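Local atomic coordinates of sulfotransferase (Mycobacterium tuberculosis, PDB entry 2ZQ5), a protein that probably transfers a sulfuryl group from the donor PAPS to an acceptor hydroxyl. Residues Val185-Leu190 / Pro194-Trp199; Pro115-Leu120 / Asp330-Phe335; Ser77-Tyr82 / His212-Gln217; Ser264-Ala269 / Ala368-Thr373; Glu135-Glu138 / Leu142-Gln145. One frame throughout, in Å; residues are numbered along the deposited sequence.

Contact 1 (Val185-Leu190 / Pro194-Trp199); sequences VSYEAL and PSYADW
Tyr187 turns one edge of its ring toward the face of Tyr196, in an offset edge-to-face pair. The contact lies within the sulfotransferase fold, where the loop 185-190 packs on the helix 194-201 that follows it. The ring centroids are 5.8 Å apart and the planes stand at 78°. Tyr187 leads with CD2, which is 3.8 Å from Tyr196 CE2. The Tyr196 hydroxyl lies near the plane of the Tyr187 ring, at its edge. That hydroxyl is hydrogen-bonded to Leu182 O and Ser184 N, which fixes the end of the ring. Tyr196 CG is trans to its own N (chi1 174°), which swings the ring off the helix toward the loop. Ser186 OG sits over the centre of one face of Tyr187.

Beside the rings, Glu188 lies against Ala197. Its CG stands between N and the carbonyl carbon (chi1 72°), and the chain then runs out extended. OE2 is held by Arg295 in a salt bridge and by Thr292 in a hydrogen bond. These hold the carboxylate across the methyl of Ala197, with OE1 3.5 Å from Ala197 CB. One water completes the contact, donating to Glu188 OE1 at 2.7 Å and to Ala197 O at 2.8 Å.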
# COMPACT_ATOMS: atom_id res chain seq x y z
N VAL A 185 5.57 -2.37 4.46
CA VAL A 185 5.90 -1.46 5.55
C VAL A 185 4.64 -1.03 6.29
O VAL A 185 4.69 -0.20 7.20
CB VAL A 185 6.66 -0.19 5.05
CG1 VAL A 185 8.03 -0.59 4.52
CG2 VAL A 185 5.86 0.52 3.97
N SER A 186 3.50 -1.62 5.92
CA SER A 186 2.24 -1.29 6.59
C SER A 186 2.22 -1.87 8.00
O SER A 186 1.70 -1.25 8.93
CB SER A 186 1.05 -1.85 5.79
OG SER A 186 1.06 -3.28 5.79
N TYR A 187 2.81 -3.04 8.17
CA TYR A 187 2.82 -3.71 9.46
C TYR A 187 3.46 -2.91 10.58
O TYR A 187 2.87 -2.77 11.65
CB TYR A 187 3.49 -5.08 9.35
CG TYR A 187 2.85 -5.97 8.31
CD1 TYR A 187 1.48 -6.23 8.34
CD2 TYR A 187 3.60 -6.52 7.28
CE1 TYR A 187 0.87 -7.01 7.36
CE2 TYR A 187 3.00 -7.31 6.29
CZ TYR A 187 1.64 -7.54 6.34
OH TYR A 187 1.04 -8.30 5.36
N GLU A 188 4.65 -2.39 10.34
CA GLU A 188 5.37 -1.63 11.36
C GLU A 188 4.74 -0.27 11.67
O GLU A 188 5.09 0.36 12.66
CB GLU A 188 6.83 -1.47 10.95
CG GLU A 188 7.07 -0.51 9.80
CD GLU A 188 8.46 -0.63 9.25
OE1 GLU A 188 8.75 -1.65 8.59
OE2 GLU A 188 9.29 0.27 9.50
N ALA A 189 3.82 0.18 10.82
CA ALA A 189 3.15 1.45 11.03
C ALA A 189 1.82 1.25 11.78
O ALA A 189 1.14 2.22 12.12
CB ALA A 189 2.90 2.14 9.69
N LEU A 190 1.46 -0.01 12.02
CA LEU A 190 0.21 -0.34 12.70
C LEU A 190 0.44 -1.19 13.95
O LEU A 190 -0.51 -1.54 14.65
CB LEU A 190 -0.71 -1.08 11.74
CG LEU A 190 -1.21 -0.24 10.56
CD1 LEU A 190 -1.78 -1.13 9.48
CD2 LEU A 190 -2.26 0.75 11.06
N PRO A 194 9.47 -3.98 15.74
CA PRO A 194 10.82 -3.61 15.32
C PRO A 194 11.67 -4.74 14.74
O PRO A 194 12.49 -4.50 13.85
CB PRO A 194 11.42 -3.01 16.60
CG PRO A 194 10.69 -3.72 17.69
CD PRO A 194 9.27 -3.72 17.17
N SER A 195 11.47 -5.96 15.21
CA SER A 195 12.24 -7.08 14.70
C SER A 195 11.89 -7.34 13.24
O SER A 195 12.75 -7.68 12.43
CB SER A 195 12.00 -8.34 15.53
OG SER A 195 12.43 -8.14 16.87
N TYR A 196 10.62 -7.16 12.90
CA TYR A 196 10.21 -7.36 11.52
C TYR A 196 10.67 -6.17 10.67
O TYR A 196 11.15 -6.36 9.55
CB TYR A 196 8.69 -7.52 11.41
CG TYR A 196 8.19 -7.58 9.98
CD1 TYR A 196 8.27 -8.75 9.22
CD2 TYR A 196 7.69 -6.43 9.36
CE1 TYR A 196 7.85 -8.78 7.88
CE2 TYR A 196 7.28 -6.44 8.04
CZ TYR A 196 7.36 -7.62 7.30
OH TYR A 196 6.94 -7.60 5.99
N ALA A 197 10.52 -4.96 11.20
CA ALA A 197 10.95 -3.77 10.47
C ALA A 197 12.44 -3.88 10.12
O ALA A 197 12.85 -3.56 9.01
CB ALA A 197 10.69 -2.52 11.31
N ASP A 198 13.23 -4.33 11.09
CA ASP A 198 14.67 -4.50 10.92
C ASP A 198 14.97 -5.55 9.86
O ASP A 198 15.81 -5.35 8.98
CB ASP A 198 15.31 -4.92 12.25
CG ASP A 198 16.79 -5.23 12.12
OD1 ASP A 198 17.57 -4.30 11.87
OD2 ASP A 198 17.16 -6.42 12.28
N TRP A 199 14.29 -6.68 9.95
CA TRP A 199 14.46 -7.77 9.00
C TRP A 199 14.12 -7.27 7.59
O TRP A 199 14.88 -7.48 6.64
CB TRP A 199 13.55 -8.94 9.38
CG TRP A 199 13.59 -10.09 8.41
CD1 TRP A 199 14.51 -11.10 8.37
CD2 TRP A 199 12.69 -10.32 7.32
NE1 TRP A 199 14.23 -11.95 7.32
CE2 TRP A 199 13.12 -11.49 6.66
CE3 TRP A 199 11.56 -9.65 6.83
CZ2 TRP A 199 12.46 -12.01 5.54
CZ3 TRP A 199 10.91 -10.16 5.71
CH2 TRP A 199 11.36 -11.33 5.08
O HOH W 1 11.26 -1.71 7.56

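Contact 2 (Pro115-Leu120 / Asp330-Phe335); sequences PAHQGL and DIYRHF
His117 brings its imidazole to the hydroxyl end of Tyr332, and the two rings barely overlap. Their planes are nearly parallel, at 17°, but slid apart, with centroids 5.8 Å from each other. The side chains come from opposite directions. The close approach is between His117 CE1 and Tyr332 OH, at 3.0 Å. His117 ND1 is 3.5 Å from the same oxygen, but no hydrogen bond joins the two residues. Each polar end has its partner elsewhere: His117 ND1 bonds to Leu111 O, and Tyr332 OH to Asp114 OD2. Both partners lie shortly before strand 117-119, so the segment leading into the strand helps to set both rings.

In Tyr332, CG is trans to the carbonyl carbon (chi1 -86°), and the long side chain spans much of the gap between His117 CA and Tyr332 CA, which are 12.4 Å apart. Met347, Leu337 and Leu339 also touch Tyr332. The arrangement joins an edge strand of the central parallel sheet to helix 324-334, as part of the alpha/beta core of the P-loop-like sulfotransferase fold.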
# COMPACT_ATOMS: atom_id res chain seq x y z
N PRO A 115 -8.79 8.42 -18.47
CA PRO A 115 -9.43 7.25 -19.10
C PRO A 115 -8.45 6.31 -19.80
O PRO A 115 -8.76 5.14 -20.04
CB PRO A 115 -10.40 7.90 -20.08
CG PRO A 115 -10.78 9.17 -19.40
CD PRO A 115 -9.44 9.67 -18.90
N ALA A 116 -7.27 6.83 -20.12
CA ALA A 116 -6.23 6.06 -20.79
C ALA A 116 -5.32 5.38 -19.77
O ALA A 116 -4.34 4.73 -20.12
CB ALA A 116 -5.41 6.97 -21.70
N HIS A 117 -5.64 5.56 -18.49
CA HIS A 117 -4.88 4.97 -17.40
C HIS A 117 -5.77 3.98 -16.65
O HIS A 117 -6.98 3.95 -16.85
CB HIS A 117 -4.40 6.04 -16.41
CG HIS A 117 -3.34 6.95 -16.96
ND1 HIS A 117 -2.82 8.00 -16.24
CD2 HIS A 117 -2.70 6.96 -18.15
CE1 HIS A 117 -1.90 8.61 -16.96
NE2 HIS A 117 -1.81 8.00 -18.12
N GLN A 118 -5.15 3.17 -15.80
CA GLN A 118 -5.89 2.21 -15.00
C GLN A 118 -5.26 2.13 -13.62
O GLN A 118 -4.03 2.25 -13.48
CB GLN A 118 -5.88 0.82 -15.66
CG GLN A 118 -4.50 0.18 -15.79
CD GLN A 118 -4.56 -1.21 -16.42
OE1 GLN A 118 -5.27 -2.09 -15.93
NE2 GLN A 118 -3.81 -1.41 -17.49
N GLY A 119 -6.09 1.97 -12.60
CA GLY A 119 -5.62 1.88 -11.23
C GLY A 119 -6.07 0.59 -10.57
O GLY A 119 -6.88 -0.15 -11.11
N LEU A 120 -5.54 0.34 -9.37
CA LEU A 120 -5.86 -0.87 -8.62
C LEU A 120 -7.16 -0.74 -7.84
O LEU A 120 -7.16 -0.38 -6.66
CB LEU A 120 -4.71 -1.20 -7.66
CG LEU A 120 -4.84 -2.50 -6.86
CD1 LEU A 120 -4.83 -3.70 -7.80
CD2 LEU A 120 -3.68 -2.58 -5.89
N ASP A 330 1.92 19.50 -15.35
CA ASP A 330 3.37 19.59 -15.37
C ASP A 330 4.00 18.20 -15.26
O ASP A 330 5.08 17.96 -15.80
CB ASP A 330 3.87 20.48 -14.23
CG ASP A 330 5.27 21.00 -14.48
OD1 ASP A 330 5.48 21.68 -15.51
OD2 ASP A 330 6.17 20.73 -13.65
N ILE A 331 3.33 17.29 -14.56
CA ILE A 331 3.83 15.92 -14.43
C ILE A 331 3.80 15.27 -15.81
O ILE A 331 4.76 14.62 -16.22
CB ILE A 331 2.96 15.11 -13.44
CG1 ILE A 331 3.21 15.62 -12.02
CG2 ILE A 331 3.29 13.62 -13.54
CD1 ILE A 331 2.29 15.01 -10.98
N TYR A 332 2.69 15.44 -16.52
CA TYR A 332 2.57 14.88 -17.86
C TYR A 332 3.63 15.48 -18.78
O TYR A 332 4.27 14.77 -19.55
CB TYR A 332 1.18 15.16 -18.44
CG TYR A 332 0.12 14.14 -18.07
CD1 TYR A 332 -0.26 13.95 -16.74
CD2 TYR A 332 -0.53 13.39 -19.05
CE1 TYR A 332 -1.26 13.04 -16.41
CE2 TYR A 332 -1.52 12.48 -18.73
CZ TYR A 332 -1.89 12.31 -17.40
OH TYR A 332 -2.89 11.42 -17.08
N ARG A 333 3.81 16.80 -18.68
CA ARG A 333 4.80 17.49 -19.50
C ARG A 333 6.19 16.93 -19.24
O ARG A 333 6.92 16.59 -20.18
CB ARG A 333 4.80 18.99 -19.17
CG ARG A 333 5.83 19.79 -19.96
CD ARG A 333 6.07 21.16 -19.33
NE ARG A 333 6.58 21.04 -17.97
CZ ARG A 333 7.75 20.49 -17.65
NH1 ARG A 333 8.54 20.00 -18.60
NH2 ARG A 333 8.13 20.42 -16.38
N HIS A 334 6.55 16.82 -17.97
CA HIS A 334 7.85 16.31 -17.57
C HIS A 334 8.14 14.92 -18.16
O HIS A 334 9.23 14.67 -18.66
CB HIS A 334 7.94 16.23 -16.04
CG HIS A 334 9.27 15.77 -15.54
ND1 HIS A 334 10.42 16.52 -15.65
CD2 HIS A 334 9.64 14.62 -14.93
CE1 HIS A 334 11.43 15.86 -15.13
NE2 HIS A 334 10.99 14.70 -14.68
N PHE A 335 7.15 14.03 -18.09
CA PHE A 335 7.32 12.68 -18.60
C PHE A 335 7.02 12.53 -20.09
O PHE A 335 7.06 11.43 -20.64
CB PHE A 335 6.44 11.70 -17.81
CG PHE A 335 6.85 11.56 -16.36
CD1 PHE A 335 8.19 11.36 -16.01
CD2 PHE A 335 5.89 11.56 -15.36
CE1 PHE A 335 8.55 11.17 -14.67
CE2 PHE A 335 6.25 11.37 -14.02
CZ PHE A 335 7.58 11.17 -13.68

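Contact 3 (Ser77-Tyr82 / His212-Gln217); sequences SAWKQY and HRRNLQ
The last turn of helix 55-81 meets the middle of helix 206-219, with Trp79 and Arg214 nearest in the backbone, their CA atoms 8.4 Å apart. The chain leaves helical geometry at Tyr82, just beyond the contact.

Trp79 fills the gap between the helices. The guanidinium of Arg214 lies flat on one face of the indole, with the planes at 26°. Arg214 CZ is 3.9 Å from the centroid of the six-membered ring and 17° off its normal, a cation-pi contact. NH2 comes closer still, 3.3 Å from Trp79 CD2. A bend in the arginine chain at chi3 (57°) folds the group back over the ring, while Arg214 CB packs 3.6 Å from Trp79 CZ2. The indole also points its N-H at the backbone of the same residue: Trp79 NE1 gives a weak bond to Arg214 O, 3.2 Å long. Asn215 lies by the six-membered ring, with OD1 3.6 Å from Trp79 CZ2. Its amide is held by Ser75 OG, on helix 55-81, and weakly by Gln180.

One tryptophan thus meets Arg214 twice, by its pi face and by its N-H. The buried indole probably shares in stabilising the positive charge of the partly exposed arginine.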
# COMPACT_ATOMS: atom_id res chain seq x y z
N SER A 77 -4.65 -19.00 -8.23
CA SER A 77 -5.71 -19.63 -9.00
C SER A 77 -6.05 -18.81 -10.24
O SER A 77 -6.29 -19.37 -11.31
CB SER A 77 -6.96 -19.79 -8.13
OG SER A 77 -7.99 -20.46 -8.84
N ALA A 78 -6.08 -17.49 -10.09
CA ALA A 78 -6.39 -16.62 -11.22
C ALA A 78 -5.37 -16.77 -12.34
O ALA A 78 -5.73 -16.77 -13.52
CB ALA A 78 -6.45 -15.16 -10.75
N TRP A 79 -4.09 -16.91 -11.98
CA TRP A 79 -3.05 -17.07 -12.99
C TRP A 79 -3.24 -18.35 -13.78
O TRP A 79 -2.93 -18.41 -14.97
CB TRP A 79 -1.65 -17.04 -12.35
CG TRP A 79 -1.27 -15.68 -11.81
CD1 TRP A 79 -1.52 -14.47 -12.40
CD2 TRP A 79 -0.56 -15.40 -10.60
NE1 TRP A 79 -1.01 -13.45 -11.63
CE2 TRP A 79 -0.42 -13.99 -10.52
CE3 TRP A 79 -0.03 -16.20 -9.58
CZ2 TRP A 79 0.24 -13.37 -9.45
CZ3 TRP A 79 0.62 -15.57 -8.52
CH2 TRP A 79 0.75 -14.17 -8.46
N LYS A 80 -3.76 -19.39 -13.12
CA LYS A 80 -4.01 -20.67 -13.78
C LYS A 80 -5.20 -20.53 -14.71
O LYS A 80 -5.24 -21.12 -15.79
CB LYS A 80 -4.33 -21.75 -12.76
CG LYS A 80 -3.18 -22.18 -11.88
CD LYS A 80 -3.67 -23.25 -10.93
CE LYS A 80 -2.58 -23.74 -10.01
NZ LYS A 80 -3.15 -24.72 -9.04
N GLN A 81 -6.18 -19.75 -14.28
CA GLN A 81 -7.40 -19.52 -15.05
C GLN A 81 -7.13 -18.65 -16.27
O GLN A 81 -7.78 -18.80 -17.30
CB GLN A 81 -8.45 -18.83 -14.18
CG GLN A 81 -8.98 -19.67 -13.04
CD GLN A 81 -9.85 -18.86 -12.10
OE1 GLN A 81 -10.73 -18.12 -12.54
NE2 GLN A 81 -9.60 -18.99 -10.80
N TYR A 82 -6.16 -17.75 -16.14
CA TYR A 82 -5.82 -16.83 -17.22
C TYR A 82 -4.32 -16.82 -17.50
O TYR A 82 -3.65 -15.82 -17.25
CB TYR A 82 -6.27 -15.42 -16.84
CG TYR A 82 -7.76 -15.32 -16.60
CD1 TYR A 82 -8.64 -15.17 -17.67
CD2 TYR A 82 -8.29 -15.42 -15.32
CE1 TYR A 82 -10.02 -15.13 -17.46
CE2 TYR A 82 -9.67 -15.38 -15.10
CZ TYR A 82 -10.52 -15.23 -16.18
OH TYR A 82 -11.88 -15.19 -15.98
N HIS A 212 4.11 -8.56 -7.73
CA HIS A 212 3.26 -7.38 -7.88
C HIS A 212 2.95 -7.20 -9.37
O HIS A 212 1.80 -7.01 -9.77
CB HIS A 212 4.01 -6.17 -7.29
CG HIS A 212 3.33 -4.85 -7.46
ND1 HIS A 212 3.46 -4.08 -8.60
CD2 HIS A 212 2.60 -4.11 -6.60
CE1 HIS A 212 2.84 -2.93 -8.43
NE2 HIS A 212 2.31 -2.92 -7.22
N ARG A 213 3.99 -7.31 -10.20
CA ARG A 213 3.83 -7.17 -11.65
C ARG A 213 2.94 -8.26 -12.25
O ARG A 213 2.11 -7.97 -13.11
CB ARG A 213 5.21 -7.17 -12.32
CG ARG A 213 5.15 -7.04 -13.83
CD ARG A 213 6.52 -6.75 -14.41
NE ARG A 213 6.50 -6.79 -15.87
CZ ARG A 213 6.41 -7.91 -16.59
NH1 ARG A 213 6.34 -9.08 -15.97
NH2 ARG A 213 6.39 -7.86 -17.91
N ARG A 214 3.11 -9.50 -11.79
CA ARG A 214 2.27 -10.59 -12.29
C ARG A 214 0.81 -10.29 -11.97
O ARG A 214 -0.08 -10.62 -12.74
CB ARG A 214 2.68 -11.92 -11.64
CG ARG A 214 4.04 -12.45 -12.08
CD ARG A 214 4.22 -13.88 -11.59
NE ARG A 214 3.15 -14.75 -12.08
CZ ARG A 214 3.00 -16.03 -11.74
NH1 ARG A 214 3.86 -16.61 -10.91
NH2 ARG A 214 2.00 -16.73 -12.24
N ASN A 215 0.57 -9.66 -10.82
CA ASN A 215 -0.79 -9.32 -10.45
C ASN A 215 -1.33 -8.17 -11.31
O ASN A 215 -2.52 -8.14 -11.63
CB ASN A 215 -0.89 -8.99 -8.96
CG ASN A 215 -1.21 -10.22 -8.13
OD1 ASN A 215 -2.16 -10.95 -8.44
ND2 ASN A 215 -0.44 -10.45 -7.08
N LEU A 216 -0.47 -7.23 -11.70
CA LEU A 216 -0.92 -6.14 -12.56
C LEU A 216 -1.26 -6.72 -13.94
O LEU A 216 -2.23 -6.29 -14.57
CB LEU A 216 0.15 -5.06 -12.71
CG LEU A 216 0.55 -4.27 -11.46
CD1 LEU A 216 1.32 -3.03 -11.88
CD2 LEU A 216 -0.69 -3.86 -10.67
N GLN A 217 -0.46 -7.68 -14.40
CA GLN A 217 -0.71 -8.32 -15.69
C GLN A 217 -2.07 -9.01 -15.69
O GLN A 217 -2.81 -8.95 -16.67
CB GLN A 217 0.37 -9.37 -15.99
CG GLN A 217 1.74 -8.83 -16.33
CD GLN A 217 2.74 -9.95 -16.57
OE1 GLN A 217 2.95 -10.80 -15.72
NE2 GLN A 217 3.35 -9.94 -17.75

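Contact 4 (Ser264-Ala269 / Ala368-Thr373); sequences SMCSLA and ADYGLT
A cysteine methylene sits almost exactly over the middle of a tyrosine ring. Cys266 CB is 3.4 Å from the centroid of Tyr370 and 8° off the ring normal, a close CH-pi contact. It joins helix 262-272 of the sulfotransferase fold to the loop that precedes the C-terminal helix 374-380.

With SG set beside the backbone N of Cys266 (chi1 -68°), the sulfur lies off the ring centre, on the side of Tyr370 CG. It meets the ring obliquely, 4.5 Å from the centroid of Tyr370. The sulfur-aromatic contact is therefore secondary to that of the methylene. Ile285 and Ala289 of helix 282-304 also touch Cys266. On the opposite face of Tyr370, CB of its neighbour Asp369 lies toward the rim, so the ring is held between two CB atoms.

The ring reaches across the helix surface toward Ser267. Leu372 turns toward the helix as well, but packs on Met290 of helix 282-304. The chain then turns away, and Thr373 caps the next helix. The Tyr370 hydroxyl is hydrogen-bonded to Gln270 OE1, one turn further on. On its way there it passes close over the helix backbone, with Tyr370 OH 3.2 Å from Ser267 CA.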
# COMPACT_ATOMS: atom_id res chain seq x y z
N SER A 264 0.05 14.20 13.17
CA SER A 264 -1.12 13.71 12.46
C SER A 264 -0.94 12.24 12.07
O SER A 264 -1.87 11.44 12.17
CB SER A 264 -1.37 14.55 11.21
OG SER A 264 -2.50 14.09 10.49
N MET A 265 0.27 11.90 11.63
CA MET A 265 0.58 10.54 11.23
C MET A 265 0.43 9.59 12.42
O MET A 265 -0.13 8.50 12.30
CB MET A 265 2.01 10.47 10.69
CG MET A 265 2.22 11.24 9.40
SD MET A 265 3.96 11.47 9.01
CE MET A 265 4.47 9.78 8.81
N CYS A 266 0.95 10.02 13.57
CA CYS A 266 0.87 9.20 14.78
C CYS A 266 -0.57 9.08 15.28
O CYS A 266 -0.98 8.02 15.74
CB CYS A 266 1.76 9.80 15.87
SG CYS A 266 3.53 9.69 15.52
N SER A 267 -1.32 10.18 15.19
CA SER A 267 -2.71 10.18 15.63
C SER A 267 -3.53 9.22 14.78
O SER A 267 -4.41 8.52 15.29
CB SER A 267 -3.28 11.60 15.53
OG SER A 267 -4.62 11.64 15.99
N LEU A 268 -3.25 9.18 13.48
CA LEU A 268 -3.97 8.27 12.59
C LEU A 268 -3.70 6.83 13.00
O LEU A 268 -4.62 6.01 13.10
CB LEU A 268 -3.53 8.48 11.14
CG LEU A 268 -4.06 7.46 10.12
CD1 LEU A 268 -5.58 7.48 10.11
CD2 LEU A 268 -3.51 7.79 8.74
N ALA A 269 -2.43 6.51 13.24
CA ALA A 269 -2.05 5.17 13.65
C ALA A 269 -2.69 4.81 14.98
O ALA A 269 -3.17 3.69 15.17
CB ALA A 269 -0.53 5.06 13.75
N ALA A 368 3.92 16.27 21.46
CA ALA A 368 4.20 15.84 22.83
C ALA A 368 3.44 14.57 23.19
O ALA A 368 3.92 13.75 23.98
CB ALA A 368 3.86 16.96 23.80
N ASP A 369 2.25 14.41 22.62
CA ASP A 369 1.45 13.22 22.90
C ASP A 369 2.19 11.95 22.49
O ASP A 369 1.92 10.87 22.99
CB ASP A 369 0.11 13.25 22.16
CG ASP A 369 -0.81 14.35 22.65
OD1 ASP A 369 -0.75 14.70 23.85
OD2 ASP A 369 -1.61 14.86 21.83
N TYR A 370 3.13 12.11 21.56
CA TYR A 370 3.89 10.97 21.07
C TYR A 370 5.36 11.04 21.44
O TYR A 370 6.21 10.45 20.77
CB TYR A 370 3.69 10.87 19.55
CG TYR A 370 2.23 10.85 19.20
CD1 TYR A 370 1.45 9.72 19.46
CD2 TYR A 370 1.59 11.99 18.72
CE1 TYR A 370 0.07 9.73 19.25
CE2 TYR A 370 0.21 12.02 18.52
CZ TYR A 370 -0.54 10.88 18.79
OH TYR A 370 -1.90 10.91 18.62
N GLY A 371 5.64 11.75 22.53
CA GLY A 371 7.00 11.88 23.03
C GLY A 371 7.98 12.60 22.13
O GLY A 371 9.18 12.38 22.22
N LEU A 372 7.46 13.49 21.29
CA LEU A 372 8.32 14.21 20.36
C LEU A 372 8.25 15.72 20.49
O LEU A 372 7.29 16.27 21.03
CB LEU A 372 7.94 13.84 18.92
CG LEU A 372 7.89 12.35 18.56
CD1 LEU A 372 7.32 12.19 17.16
CD2 LEU A 372 9.28 11.75 18.65
N THR A 373 9.28 16.37 19.98
CA THR A 373 9.34 17.83 19.96
C THR A 373 9.52 18.17 18.49
O THR A 373 9.98 17.34 17.70
CB THR A 373 10.54 18.41 20.73
OG1 THR A 373 11.76 18.01 20.10
CG2 THR A 373 10.53 17.94 22.18

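Contact 5 (Glu135-Glu138 / Leu142-Gln145); sequences ETWE and LYRQ
Trp137 and Tyr143 make the apolar half of this contact, between the loop 135-138 and the start of helix 141-156. Trp137 CB sits over the centre of one face of the Tyr143 ring, a CH-pi contact 3.9 Å from the centroid. The two rings themselves meet obliquely, at 39°. Trp137 CE3 touches Tyr143 CE1 at 3.7 Å. Tyr143 CG lies opposite the backbone N (chi1 177°), which swings the ring off the helix and back over the loop. Trp123 meets both rings edge to face, and Trp137 NE1 bonds to Pro132 O.

The hydrogen bonds lie toward the surface. Arg144 NH1 donates to Glu138 O at 3.1 Å, with an N-H...O angle of 146°. The arginine chain bends at chi3 to reach it, and its CD passes 3.2 Å from the same Glu138 O. A water donates to Glu138 OE2 at 2.8 Å and is also bonded to Tyr143 OH at 2.7 Å. The carboxylate stands nearly at right angles to the tyrosine ring.

The charged groups come near without pairing: Glu138 OE1 and Arg144 NH1 are 4.6 Å apart. Their attraction is probably modest at this exposed site. The turn into the helix is therefore held by buried aromatic packing on one side, and by the bond from Arg144 to a backbone carbonyl and by a water on the other.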
# COMPACT_ATOMS: atom_id res chain seq x y z
N GLU A 135 -19.14 -1.09 -16.80
CA GLU A 135 -20.60 -1.11 -16.78
C GLU A 135 -21.22 -2.38 -16.22
O GLU A 135 -22.43 -2.42 -15.94
CB GLU A 135 -21.15 -0.86 -18.20
CG GLU A 135 -20.82 -1.94 -19.22
CD GLU A 135 -19.42 -1.81 -19.81
OE1 GLU A 135 -19.10 -2.60 -20.72
OE2 GLU A 135 -18.65 -0.93 -19.37
N THR A 136 -20.41 -3.42 -16.02
CA THR A 136 -20.93 -4.69 -15.50
C THR A 136 -20.75 -4.89 -14.00
O THR A 136 -21.33 -5.81 -13.43
CB THR A 136 -20.26 -5.89 -16.19
OG1 THR A 136 -18.87 -5.95 -15.81
CG2 THR A 136 -20.37 -5.78 -17.70
N TRP A 137 -19.96 -4.04 -13.36
CA TRP A 137 -19.71 -4.20 -11.93
C TRP A 137 -20.94 -4.32 -11.03
O TRP A 137 -20.99 -5.20 -10.18
CB TRP A 137 -18.80 -3.08 -11.43
CG TRP A 137 -17.42 -3.11 -12.02
CD1 TRP A 137 -16.99 -3.89 -13.07
CD2 TRP A 137 -16.31 -2.29 -11.65
NE1 TRP A 137 -15.68 -3.59 -13.36
CE2 TRP A 137 -15.24 -2.62 -12.51
CE3 TRP A 137 -16.12 -1.31 -10.66
CZ2 TRP A 137 -14.00 -1.99 -12.42
CZ3 TRP A 137 -14.88 -0.69 -10.58
CH2 TRP A 137 -13.84 -1.03 -11.45
N GLU A 138 -21.92 -3.44 -11.22
CA GLU A 138 -23.12 -3.47 -10.38
C GLU A 138 -23.95 -4.74 -10.55
O GLU A 138 -24.89 -4.98 -9.79
CB GLU A 138 -24.00 -2.25 -10.66
CG GLU A 138 -23.40 -0.91 -10.23
CD GLU A 138 -23.09 -0.85 -8.75
OE1 GLU A 138 -23.70 -1.62 -7.97
OE2 GLU A 138 -22.24 -0.02 -8.36
N LEU A 142 -19.25 -10.99 -7.43
CA LEU A 142 -18.15 -10.66 -6.53
C LEU A 142 -18.09 -9.18 -6.15
O LEU A 142 -17.85 -8.84 -4.99
CB LEU A 142 -16.82 -11.11 -7.13
CG LEU A 142 -16.68 -12.63 -7.28
CD1 LEU A 142 -15.33 -12.97 -7.90
CD2 LEU A 142 -16.81 -13.29 -5.91
N TYR A 143 -18.29 -8.29 -7.12
CA TYR A 143 -18.26 -6.86 -6.82
C TYR A 143 -19.36 -6.52 -5.82
O TYR A 143 -19.12 -5.86 -4.81
CB TYR A 143 -18.48 -6.03 -8.08
CG TYR A 143 -18.54 -4.54 -7.81
CD1 TYR A 143 -17.38 -3.78 -7.68
CD2 TYR A 143 -19.77 -3.89 -7.65
CE1 TYR A 143 -17.42 -2.42 -7.41
CE2 TYR A 143 -19.83 -2.52 -7.38
CZ TYR A 143 -18.65 -1.79 -7.26
OH TYR A 143 -18.71 -0.44 -6.98
N ARG A 144 -20.58 -6.98 -6.11
CA ARG A 144 -21.71 -6.74 -5.23
C ARG A 144 -21.45 -7.32 -3.85
O ARG A 144 -21.78 -6.72 -2.84
CB ARG A 144 -22.98 -7.35 -5.83
CG ARG A 144 -23.41 -6.73 -7.15
CD ARG A 144 -24.56 -7.50 -7.77
NE ARG A 144 -25.70 -7.59 -6.86
CZ ARG A 144 -26.49 -6.56 -6.54
NH1 ARG A 144 -26.26 -5.36 -7.05
NH2 ARG A 144 -27.50 -6.74 -5.70
N GLN A 145 -20.84 -8.51 -3.84
CA GLN A 145 -20.51 -9.19 -2.60
C GLN A 145 -19.61 -8.29 -1.75
O GLN A 145 -19.89 -8.03 -0.59
CB GLN A 145 -19.80 -10.52 -2.91
CG GLN A 145 -19.40 -11.34 -1.70
CD GLN A 145 -18.89 -12.72 -2.09
OE1 GLN A 145 -19.63 -13.53 -2.65
NE2 GLN A 145 -17.62 -12.98 -1.80
O HOH W 2 -21.01 0.37 -5.93

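Overall arrangement
Contact 1 and contact 4 are the one pair that touches. Their centres are 18 Å apart, and Ala189 O meets Ala269 CB at 3.7 Å. Contacts 2, 3 and 5 lie closer to one another than to these two. Contacts 2 and 3 come within about 5 Å at their nearest atoms, and contacts 2 and 5 within about 7 Å. Contact 3 packs against the sheet through strand 227-231, neighbour of strand 117-119 in contact 2. Contacts 1 and 5 lie on opposite sides of the chain's centre, their own centres 35 Å apart. Along the chain, contacts 1 and 5 are both nested within the loops closed by contacts 2 and 3.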